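Local coordinates for protein polyhedrin (Simulium ubiquitum cypovirus, PDB 5A9A) that forms the crystalline lattice of polyhedra, the insect-virus occlusion bodies in which cypovirus particles are embedded and probably protected outside the host, at residues Val36-Ile41 and Ile106-Asn111; Tyr47-Tyr52 and Gly212-Tyr217; Gly157-Ile162 and Asn222-Asp227. All coordinates share one frame; numbering follows the deposited sequence.

Interaction 1: residues Val36-Ile41 and Ile106-Asn111; sequences VAIIFI and IMISAN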
loop_
_atom_site.group_PDB
_atom_site.type_symbol
_atom_site.label_atom_id
_atom_site.label_comp_id
_atom_site.label_asym_id
_atom_site.label_seq_id
_atom_site.Cartn_x
_atom_site.Cartn_y
_atom_site.Cartn_z
ATOM N N VAL A 36 2.024 4.228 -16.132
ATOM C CA VAL A 36 2.529 2.916 -16.507
ATOM C C VAL A 36 1.379 1.926 -16.637
ATOM O O VAL A 36 0.520 1.836 -15.755
ATOM C CB VAL A 36 3.516 2.376 -15.447
ATOM C CG1 VAL A 36 3.775 0.887 -15.655
ATOM C CG2 VAL A 36 4.817 3.158 -15.481
ATOM N N ALA A 37 1.359 1.190 -17.743
ATOM C CA ALA A 37 0.392 0.111 -17.913
ATOM C C ALA A 37 1.096 -1.240 -17.874
ATOM O O ALA A 37 1.949 -1.530 -18.719
ATOM C CB ALA A 37 -0.365 0.275 -19.223
ATOM N N ILE A 38 0.757 -2.051 -16.875
ATOM C CA ILE A 38 1.213 -3.432 -16.822
ATOM C C ILE A 38 0.153 -4.297 -17.486
ATOM O O ILE A 38 -0.998 -4.317 -17.048
ATOM C CB ILE A 38 1.398 -3.927 -15.374
ATOM C CG1 ILE A 38 2.241 -2.941 -14.561
ATOM C CG2 ILE A 38 2.029 -5.311 -15.371
ATOM C CD1 ILE A 38 3.674 -2.795 -15.037
ATOM N N ILE A 39 0.539 -5.006 -18.543
ATOM C CA ILE A 39 -0.406 -5.811 -19.306
ATOM C C ILE A 39 0.017 -7.276 -19.338
ATOM O O ILE A 39 1.094 -7.609 -19.835
ATOM C CB ILE A 39 -0.513 -5.309 -20.759
ATOM C CG1 ILE A 39 -0.682 -3.789 -20.781
ATOM C CG2 ILE A 39 -1.671 -6.001 -21.470
ATOM C CD1 ILE A 39 -0.494 -3.179 -22.147
ATOM N N PHE A 40 -0.836 -8.148 -18.808
ATOM C CA PHE A 40 -0.583 -9.582 -18.848
ATOM C C PHE A 40 -1.331 -10.222 -20.012
ATOM O O PHE A 40 -2.459 -9.839 -20.319
ATOM C CB PHE A 40 -1.013 -10.244 -17.539
ATOM C CG PHE A 40 -0.211 -9.810 -16.346
ATOM C CD1 PHE A 40 0.978 -10.448 -16.025
ATOM C CD2 PHE A 40 -0.649 -8.772 -15.540
ATOM C CE1 PHE A 40 1.717 -10.054 -14.921
ATOM C CE2 PHE A 40 0.085 -8.373 -14.438
ATOM C CZ PHE A 40 1.269 -9.015 -14.128
ATOM N N ILE A 41 -0.694 -11.195 -20.653
ATOM C CA ILE A 41 -1.328 -11.967 -21.714
ATOM C C ILE A 41 -1.613 -13.368 -21.196
ATOM O O ILE A 41 -0.774 -13.958 -20.517
ATOM C CB ILE A 41 -0.426 -12.069 -22.957
ATOM C CG1 ILE A 41 0.105 -10.687 -23.341
ATOM C CG2 ILE A 41 -1.195 -12.697 -24.114
ATOM C CD1 ILE A 41 0.988 -10.692 -24.570
ATOM N N ILE A 106 4.220 -10.732 -20.206
ATOM C CA ILE A 106 3.915 -9.411 -19.669
ATOM C C ILE A 106 4.351 -8.344 -20.660
ATOM O O ILE A 106 5.408 -8.457 -21.279
ATOM C CB ILE A 106 4.659 -9.135 -18.349
ATOM C CG1 ILE A 106 4.674 -10.374 -17.454
ATOM C CG2 ILE A 106 4.029 -7.949 -17.628
ATOM C CD1 ILE A 106 5.590 -10.228 -16.254
ATOM N N MET A 107 3.536 -7.308 -20.811
ATOM C CA MET A 107 3.936 -6.135 -21.571
ATOM C C MET A 107 3.841 -4.920 -20.661
ATOM O O MET A 107 2.847 -4.741 -19.949
ATOM C CB MET A 107 3.051 -5.943 -22.802
ATOM C CG MET A 107 3.092 -7.107 -23.779
ATOM S SD MET A 107 2.141 -6.778 -25.274
ATOM C CE MET A 107 0.486 -6.659 -24.604
ATOM N N ILE A 108 4.876 -4.088 -20.675
ATOM C CA ILE A 108 4.890 -2.897 -19.838
ATOM C C ILE A 108 5.096 -1.638 -20.667
ATOM O O ILE A 108 6.125 -1.471 -21.326
ATOM C CB ILE A 108 5.979 -2.974 -18.756
ATOM C CG1 ILE A 108 5.792 -4.235 -17.909
ATOM C CG2 ILE A 108 5.930 -1.734 -17.873
ATOM C CD1 ILE A 108 6.804 -4.381 -16.794
ATOM N N SER A 109 4.098 -0.763 -20.630
ATOM C CA SER A 109 4.174 0.531 -21.286
ATOM C C SER A 109 4.445 1.600 -20.235
ATOM O O SER A 109 3.575 1.919 -19.428
ATOM C CB SER A 109 2.863 0.828 -22.013
ATOM O OG SER A 109 2.850 2.149 -22.521
ATOM N N ALA A 110 5.659 2.142 -20.242
ATOM C CA ALA A 110 6.044 3.167 -19.277
ATOM C C ALA A 110 6.117 4.524 -19.962
ATOM O O ALA A 110 6.807 4.685 -20.968
ATOM C CB ALA A 110 7.377 2.819 -18.642
ATOM N N ASN A 111 5.407 5.503 -19.410
ATOM C CA ASN A 111 5.265 6.795 -20.071
ATOM C C ASN A 111 5.458 7.975 -19.131
ATOM O O ASN A 111 4.969 7.970 -18.000
ATOM C CB ASN A 111 3.887 6.895 -20.718
ATOM C CG ASN A 111 3.572 5.701 -21.590
ATOM O OD1 ASN A 111 3.766 5.737 -22.805
ATOM N ND2 ASN A 111 3.084 4.628 -20.973
#
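Ala37 and Ser109 face each other as a hydrogen-bonded pair in the six-stranded antiparallel sheet of polyhedrin, and the same pairing recurs at Ile39 and Met107. They illustrate how alternation along a strand divides its polar groups between two neighbours. Ala37 N donates to Ser109 O at 2.9 Å, and Ser109 N returns the bond to Ala37 O at 3.0 Å. The second pair is shorter: Ile39 N to Met107 O is 2.7 Å, and Met107 N to Ile39 O is 2.6 Å, with 171° at the hydrogen. Val36, Ile38 and Phe40 turn their backbone bonds instead to Tyr52, Ile50 and Arg48 on the next strand.

Side chains sort by face. With Val36, Ile38, Phe40, Ile106, Ile108 and Ala110 on one side, Ile38 CD1 lies 3.8 Å from Ile108 CG2, while Ile106 runs beside Phe40, touching CE1 with its CG1 at 3.9 Å and setting CG2 over one ring face. On the Ala37, Ile39, Met107 and Ser109 side, the bend of Met107 at chi3 (-65°) brings CE to 3.9 Å from Ile39 CG2. The polar ends on this buried face are also matched. Asn111 OD1 accepts Cys224 N, and Asn111 ND2 donates to Arg35 O. Ser109 OG gives its proton to Cys224 O and accepts Asn111 ND2, 2.9 Å away and nearly in the amide plane of Asn111.

Interaction 2: residues Tyr47-Tyr52 and Gly212-Tyr217; sequences YRLIDY and GDLIDY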
loop_
_atom_site.group_PDB
_atom_site.type_symbol
_atom_site.label_atom_id
_atom_site.label_comp_id
_atom_site.label_asym_id
_atom_site.label_seq_id
_atom_site.Cartn_x
_atom_site.Cartn_y
_atom_site.Cartn_z
ATOM N N TYR A 47 -6.272 -10.135 -22.501
ATOM C CA TYR A 47 -5.373 -9.324 -21.692
ATOM C C TYR A 47 -5.999 -8.863 -20.383
ATOM O O TYR A 47 -7.214 -8.717 -20.273
ATOM C CB TYR A 47 -4.938 -8.095 -22.495
ATOM C CG TYR A 47 -4.368 -8.440 -23.850
ATOM C CD1 TYR A 47 -5.197 -8.582 -24.954
ATOM C CD2 TYR A 47 -3.004 -8.635 -24.022
ATOM C CE1 TYR A 47 -4.683 -8.902 -26.192
ATOM C CE2 TYR A 47 -2.482 -8.957 -25.255
ATOM C CZ TYR A 47 -3.326 -9.088 -26.338
ATOM O OH TYR A 47 -2.808 -9.412 -27.572
ATOM N N ARG A 48 -5.145 -8.637 -19.392
ATOM C CA ARG A 48 -5.540 -7.968 -18.163
ATOM C C ARG A 48 -4.586 -6.804 -17.950
ATOM O O ARG A 48 -3.377 -7.004 -17.833
ATOM C CB ARG A 48 -5.487 -8.928 -16.976
ATOM C CG ARG A 48 -6.043 -8.345 -15.689
ATOM C CD ARG A 48 -6.010 -9.361 -14.560
ATOM N NE ARG A 48 -4.648 -9.790 -14.251
ATOM C CZ ARG A 48 -4.082 -9.716 -13.049
ATOM N NH1 ARG A 48 -4.764 -9.254 -12.006
ATOM N NH2 ARG A 48 -2.834 -10.133 -12.882
ATOM N N LEU A 49 -5.131 -5.593 -17.911
ATOM C CA LEU A 49 -4.314 -4.385 -17.887
ATOM C C LEU A 49 -4.471 -3.632 -16.574
ATOM O O LEU A 49 -5.585 -3.325 -16.149
ATOM C CB LEU A 49 -4.692 -3.479 -19.064
ATOM C CG LEU A 49 -3.822 -2.239 -19.295
ATOM C CD1 LEU A 49 -3.874 -1.827 -20.756
ATOM C CD2 LEU A 49 -4.247 -1.088 -18.395
ATOM N N ILE A 50 -3.347 -3.331 -15.934
ATOM C CA ILE A 50 -3.362 -2.575 -14.688
ATOM C C ILE A 50 -2.697 -1.221 -14.886
ATOM O O ILE A 50 -1.516 -1.132 -15.216
ATOM C CB ILE A 50 -2.674 -3.338 -13.548
ATOM C CG1 ILE A 50 -3.302 -4.726 -13.394
ATOM C CG2 ILE A 50 -2.788 -2.562 -12.247
ATOM C CD1 ILE A 50 -2.676 -5.784 -14.280
ATOM N N ASP A 51 -3.477 -0.169 -14.664
ATOM C CA ASP A 51 -3.067 1.193 -14.976
ATOM C C ASP A 51 -2.587 1.928 -13.725
ATOM O O ASP A 51 -3.338 2.086 -12.762
ATOM C CB ASP A 51 -4.246 1.930 -15.618
ATOM C CG ASP A 51 -3.983 3.411 -15.815
ATOM O OD1 ASP A 51 -2.813 3.787 -16.019
ATOM O OD2 ASP A 51 -4.952 4.200 -15.766
ATOM N N TYR A 52 -1.333 2.375 -13.752
ATOM C CA TYR A 52 -0.730 3.080 -12.623
ATOM C C TYR A 52 -0.454 4.535 -12.977
ATOM O O TYR A 52 -0.119 4.851 -14.120
ATOM C CB TYR A 52 0.610 2.446 -12.233
ATOM C CG TYR A 52 0.546 1.079 -11.586
ATOM C CD1 TYR A 52 0.500 -0.075 -12.354
ATOM C CD2 TYR A 52 0.582 0.942 -10.203
ATOM C CE1 TYR A 52 0.458 -1.328 -11.765
ATOM C CE2 TYR A 52 0.542 -0.303 -9.605
ATOM C CZ TYR A 52 0.482 -1.434 -10.391
ATOM O OH TYR A 52 0.447 -2.675 -9.799
ATOM N N GLY A 212 -6.954 -5.808 -30.810
ATOM C CA GLY A 212 -7.588 -4.658 -31.429
ATOM C C GLY A 212 -8.141 -3.719 -30.375
ATOM O O GLY A 212 -7.940 -2.506 -30.441
ATOM N N ASP A 213 -8.841 -4.286 -29.397
ATOM C CA ASP A 213 -9.387 -3.514 -28.290
ATOM C C ASP A 213 -8.263 -2.900 -27.455
ATOM O O ASP A 213 -8.398 -1.798 -26.920
ATOM C CB ASP A 213 -10.262 -4.406 -27.406
ATOM C CG ASP A 213 -11.525 -4.871 -28.115
ATOM O OD1 ASP A 213 -11.647 -4.629 -29.334
ATOM O OD2 ASP A 213 -12.393 -5.486 -27.459
ATOM N N LEU A 214 -7.153 -3.623 -27.343
ATOM C CA LEU A 214 -6.010 -3.151 -26.570
ATOM C C LEU A 214 -5.332 -1.967 -27.256
ATOM O O LEU A 214 -5.030 -0.962 -26.616
ATOM C CB LEU A 214 -5.005 -4.284 -26.358
ATOM C CG LEU A 214 -3.706 -3.909 -25.639
ATOM C CD1 LEU A 214 -3.993 -3.231 -24.304
ATOM C CD2 LEU A 214 -2.845 -5.144 -25.438
ATOM N N ILE A 215 -5.095 -2.088 -28.559
ATOM C CA ILE A 215 -4.498 -0.995 -29.320
ATOM C C ILE A 215 -5.365 0.250 -29.182
ATOM O O ILE A 215 -4.859 1.358 -29.000
ATOM C CB ILE A 215 -4.354 -1.343 -30.813
ATOM C CG1 ILE A 215 -3.352 -2.483 -31.006
ATOM C CG2 ILE A 215 -3.890 -0.130 -31.598
ATOM C CD1 ILE A 215 -3.296 -3.012 -32.429
ATOM N N ASP A 216 -6.675 0.056 -29.269
ATOM C CA ASP A 216 -7.629 1.151 -29.123
ATOM C C ASP A 216 -7.470 1.845 -27.766
ATOM O O ASP A 216 -7.459 3.077 -27.685
ATOM C CB ASP A 216 -9.057 0.620 -29.291
ATOM C CG ASP A 216 -10.089 1.726 -29.386
ATOM O OD1 ASP A 216 -10.543 2.213 -28.330
ATOM O OD2 ASP A 216 -10.458 2.101 -30.519
ATOM N N TYR A 217 -7.343 1.053 -26.705
ATOM C CA TYR A 217 -7.166 1.591 -25.355
ATOM C C TYR A 217 -5.878 2.403 -25.244
ATOM O O TYR A 217 -5.876 3.523 -24.735
ATOM C CB TYR A 217 -7.143 0.453 -24.332
ATOM C CG TYR A 217 -6.965 0.902 -22.892
ATOM C CD1 TYR A 217 -8.063 1.222 -22.103
ATOM C CD2 TYR A 217 -5.701 0.985 -22.318
ATOM C CE1 TYR A 217 -7.908 1.624 -20.787
ATOM C CE2 TYR A 217 -5.535 1.389 -21.005
ATOM C CZ TYR A 217 -6.641 1.705 -20.245
ATOM O OH TYR A 217 -6.486 2.104 -18.936
#
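Leu214 drops a methyl onto the ring of Tyr47 in a helix-on-sheet packing, where helix 211-221 covers one face of the antiparallel sheet. The axes of the two segments lie 10.5 Å apart and only 18° from parallel, so successive side chains of one strand face meet one side of the helix.

The tight part is apolar. Leu214 CD2 stands 3.8 Å from the centroid of the Tyr47 ring, over its centre, in a CH-pi contact. The other branch of the same leucine, CD1, reaches Leu49 CD1 at 3.8 Å. Leu49 CD1 is therefore held between two helix residues, since it also meets Tyr217 CE2 at 3.6 Å. The side chains of Leu49 and Tyr217 cross obliquely here.

Beyond Leu49 the contact thins. No hydrogen bond joins the two segments, and Asp51 spends its charge elsewhere, with OD2 in a salt bridge to Arg35. The helix residues that make no contact with the strand are more open: Gly212 is exposed, Asp213 and Asp216 are partly so, and both aspartates pack on His91 of the second subunit. At the loose end of the contact, Tyr217 OH stops 4.0 Å from Asp51 CB and 4.1 Å from Asp51 OD2.

Interaction 3: residues Gly157-Ile162 and Asn222-Asp227; sequences GRFLYI and NLCYID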
loop_
_atom_site.group_PDB
_atom_site.type_symbol
_atom_site.label_atom_id
_atom_site.label_comp_id
_atom_site.label_asym_id
_atom_site.label_seq_id
_atom_site.Cartn_x
_atom_site.Cartn_y
_atom_site.Cartn_z
ATOM N N GLY A 157 7.908 7.652 -24.051
ATOM C CA GLY A 157 7.478 6.304 -23.731
ATOM C C GLY A 157 8.366 5.186 -24.231
ATOM O O GLY A 157 8.924 5.258 -25.329
ATOM N N ARG A 158 8.482 4.141 -23.415
ATOM C CA ARG A 158 9.195 2.929 -23.799
ATOM C C ARG A 158 8.344 1.713 -23.451
ATOM O O ARG A 158 7.469 1.793 -22.591
ATOM C CB ARG A 158 10.555 2.860 -23.102
ATOM C CG ARG A 158 11.408 4.097 -23.332
ATOM C CD ARG A 158 12.865 3.865 -22.972
ATOM N NE ARG A 158 13.669 5.063 -23.201
ATOM C CZ ARG A 158 14.959 5.177 -22.898
ATOM N NH1 ARG A 158 15.611 4.161 -22.345
ATOM N NH2 ARG A 158 15.596 6.312 -23.149
ATOM N N PHE A 159 8.618 0.593 -24.117
ATOM C CA PHE A 159 7.738 -0.569 -24.082
ATOM C C PHE A 159 8.570 -1.842 -23.919
ATOM O O PHE A 159 9.550 -2.044 -24.638
ATOM C CB PHE A 159 6.933 -0.612 -25.385
ATOM C CG PHE A 159 5.796 -1.592 -25.380
ATOM C CD1 PHE A 159 4.591 -1.278 -24.776
ATOM C CD2 PHE A 159 5.923 -2.817 -26.007
ATOM C CE1 PHE A 159 3.537 -2.177 -24.787
ATOM C CE2 PHE A 159 4.876 -3.718 -26.022
ATOM C CZ PHE A 159 3.681 -3.398 -25.411
ATOM N N LEU A 160 8.185 -2.691 -22.969
ATOM C CA LEU A 160 8.949 -3.903 -22.675
ATOM C C LEU A 160 8.085 -5.158 -22.783
ATOM O O LEU A 160 6.965 -5.195 -22.273
ATOM C CB LEU A 160 9.555 -3.822 -21.272
ATOM C CG LEU A 160 10.408 -5.011 -20.828
ATOM C CD1 LEU A 160 11.724 -5.050 -21.592
ATOM C CD2 LEU A 160 10.668 -4.944 -19.333
ATOM N N TYR A 161 8.618 -6.182 -23.443
ATOM C CA TYR A 161 7.956 -7.480 -23.522
ATOM C C TYR A 161 8.696 -8.505 -22.668
ATOM O O TYR A 161 9.919 -8.628 -22.748
ATOM C CB TYR A 161 7.888 -7.966 -24.973
ATOM C CG TYR A 161 7.241 -9.326 -25.129
ATOM C CD1 TYR A 161 7.997 -10.489 -25.058
ATOM C CD2 TYR A 161 5.873 -9.447 -25.336
ATOM C CE1 TYR A 161 7.411 -11.732 -25.200
ATOM C CE2 TYR A 161 5.278 -10.685 -25.475
ATOM C CZ TYR A 161 6.050 -11.823 -25.405
ATOM O OH TYR A 161 5.460 -13.059 -25.540
ATOM N N ILE A 162 7.950 -9.237 -21.849
ATOM C CA ILE A 162 8.536 -10.264 -20.999
ATOM C C ILE A 162 7.815 -11.589 -21.198
ATOM O O ILE A 162 6.650 -11.721 -20.833
ATOM C CB ILE A 162 8.442 -9.885 -19.507
ATOM C CG1 ILE A 162 9.110 -8.532 -19.256
ATOM C CG2 ILE A 162 9.077 -10.964 -18.645
ATOM C CD1 ILE A 162 9.043 -8.080 -17.812
ATOM N N ASN A 222 -3.247 7.348 -24.820
ATOM C CA ASN A 222 -1.942 7.834 -25.261
ATOM C C ASN A 222 -0.797 7.254 -24.436
ATOM O O ASN A 222 0.062 7.976 -23.929
ATOM C CB ASN A 222 -1.905 9.365 -25.252
ATOM C CG ASN A 222 -2.709 9.964 -26.392
ATOM O OD1 ASN A 222 -2.268 9.966 -27.540
ATOM N ND2 ASN A 222 -3.900 10.460 -26.081
ATOM N N LEU A 223 -0.809 5.931 -24.310
ATOM C CA LEU A 223 0.285 5.184 -23.711
ATOM C C LEU A 223 0.943 4.409 -24.841
ATOM O O LEU A 223 0.248 3.879 -25.707
ATOM C CB LEU A 223 -0.261 4.222 -22.656
ATOM C CG LEU A 223 -1.096 4.890 -21.561
ATOM C CD1 LEU A 223 -1.805 3.858 -20.697
ATOM C CD2 LEU A 223 -0.214 5.794 -20.712
ATOM N N CYS A 224 2.270 4.347 -24.856
ATOM C CA CYS A 224 2.953 3.751 -25.996
ATOM C C CYS A 224 2.667 2.257 -26.072
ATOM O O CYS A 224 2.512 1.585 -25.052
ATOM C CB CYS A 224 4.462 4.021 -25.965
ATOM S SG CYS A 224 5.397 3.107 -24.724
ATOM N N TYR A 225 2.578 1.748 -27.293
ATOM C CA TYR A 225 2.276 0.344 -27.505
ATOM C C TYR A 225 2.912 -0.163 -28.786
ATOM O O TYR A 225 2.850 0.494 -29.819
ATOM C CB TYR A 225 0.765 0.120 -27.572
ATOM C CG TYR A 225 0.396 -1.337 -27.726
ATOM C CD1 TYR A 225 0.468 -2.206 -26.644
ATOM C CD2 TYR A 225 -0.016 -1.845 -28.950
ATOM C CE1 TYR A 225 0.144 -3.542 -26.778
ATOM C CE2 TYR A 225 -0.347 -3.181 -29.093
ATOM C CZ TYR A 225 -0.266 -4.023 -28.005
ATOM O OH TYR A 225 -0.596 -5.351 -28.141
ATOM N N ILE A 226 3.523 -1.338 -28.699
ATOM C CA ILE A 226 4.055 -2.029 -29.861
ATOM C C ILE A 226 3.277 -3.329 -29.995
ATOM O O ILE A 226 3.238 -4.129 -29.061
ATOM C CB ILE A 226 5.556 -2.325 -29.693
ATOM C CG1 ILE A 226 6.283 -1.077 -29.182
ATOM C CG2 ILE A 226 6.152 -2.809 -31.006
ATOM C CD1 ILE A 226 7.790 -1.216 -29.135
ATOM N N ASP A 227 2.640 -3.539 -31.143
ATOM C CA ASP A 227 1.738 -4.674 -31.291
ATOM C C ASP A 227 2.490 -5.972 -31.547
ATOM O O ASP A 227 3.717 -5.986 -31.629
ATOM C CB ASP A 227 0.702 -4.416 -32.393
ATOM C CG ASP A 227 1.326 -4.237 -33.765
ATOM O OD1 ASP A 227 2.303 -4.948 -34.087
ATOM O OD2 ASP A 227 0.817 -3.393 -34.533
#
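Phe159 fills the centre of this contact, its ring lying against Cys224 O, the Tyr225-Ile226 peptide and the side chains of Tyr225 and Ile226. That peptide covers one face of the ring, with Ile226 N 3.7 Å above the ring plane and over its centre. Ile226 slides past the phenylalanine in the opposite direction, and its CG1 lies 3.6 Å from Phe159 CD2. Tyr225 runs alongside Phe159 and points the same way; its CD1 is 3.6 Å from Phe159 CE1, and the two ring planes stand at 79°. Two carbonyl oxygens approach as closely, as contacts and not hydrogen bonds: Cys224 O is 3.5 Å from Phe159 CD1, and Ile226 O 3.5 Å from Phe159 CE2.

Cys224 SG meets Phe159 only at CB, 4.1 Å away. Placed between the backbone N and the carbonyl carbon (chi1 73°), SG lies 3.3 Å from Arg158 O and 3.7 Å from Gly157 C, where the glycine has no side chain to intervene.

Further out, the Cys224 backbone is fixed to strand 105-111 through Asn111 and Ser109. Tyr225 OH bonds to Glu211 at the start of helix 211-221, and Met107 packs against Phe159. Strand 157-163 keeps its place in the sheet through backbone bonds to Ala110 and Ile108.

With no hydrogen bond between the two segments, this buried junction rests on ring, methylene, sulfur and carbonyl contacts, consistent with shape complementarity, while the polar fixing of Cys224 comes from the second shell.

How the interactions relate
The three contacts share one sheet and the layer covering it. Interactions 1 and 2 have centres 8 Å apart and are joined by backbone bonds such as Ile38 O to Ile50 N at 2.8 Å. The centre of interaction 3 is 7 Å from that of interaction 1; its strand 157-163 borders strand 105-111 on the side away from 34-41, and Ile106 N meets Ile162 O there at 2.7 Å. Helix 211-221 is followed, after a short turn, by 225-226, so interactions 2 and 3 also touch, Leu214 CD2 lying 3.5 Å from Tyr225 OH. UTP is remote: the side chain of Phe40 in interaction 1 is about 13 Å from it, and interactions 2 and 3 lie away from its pocket.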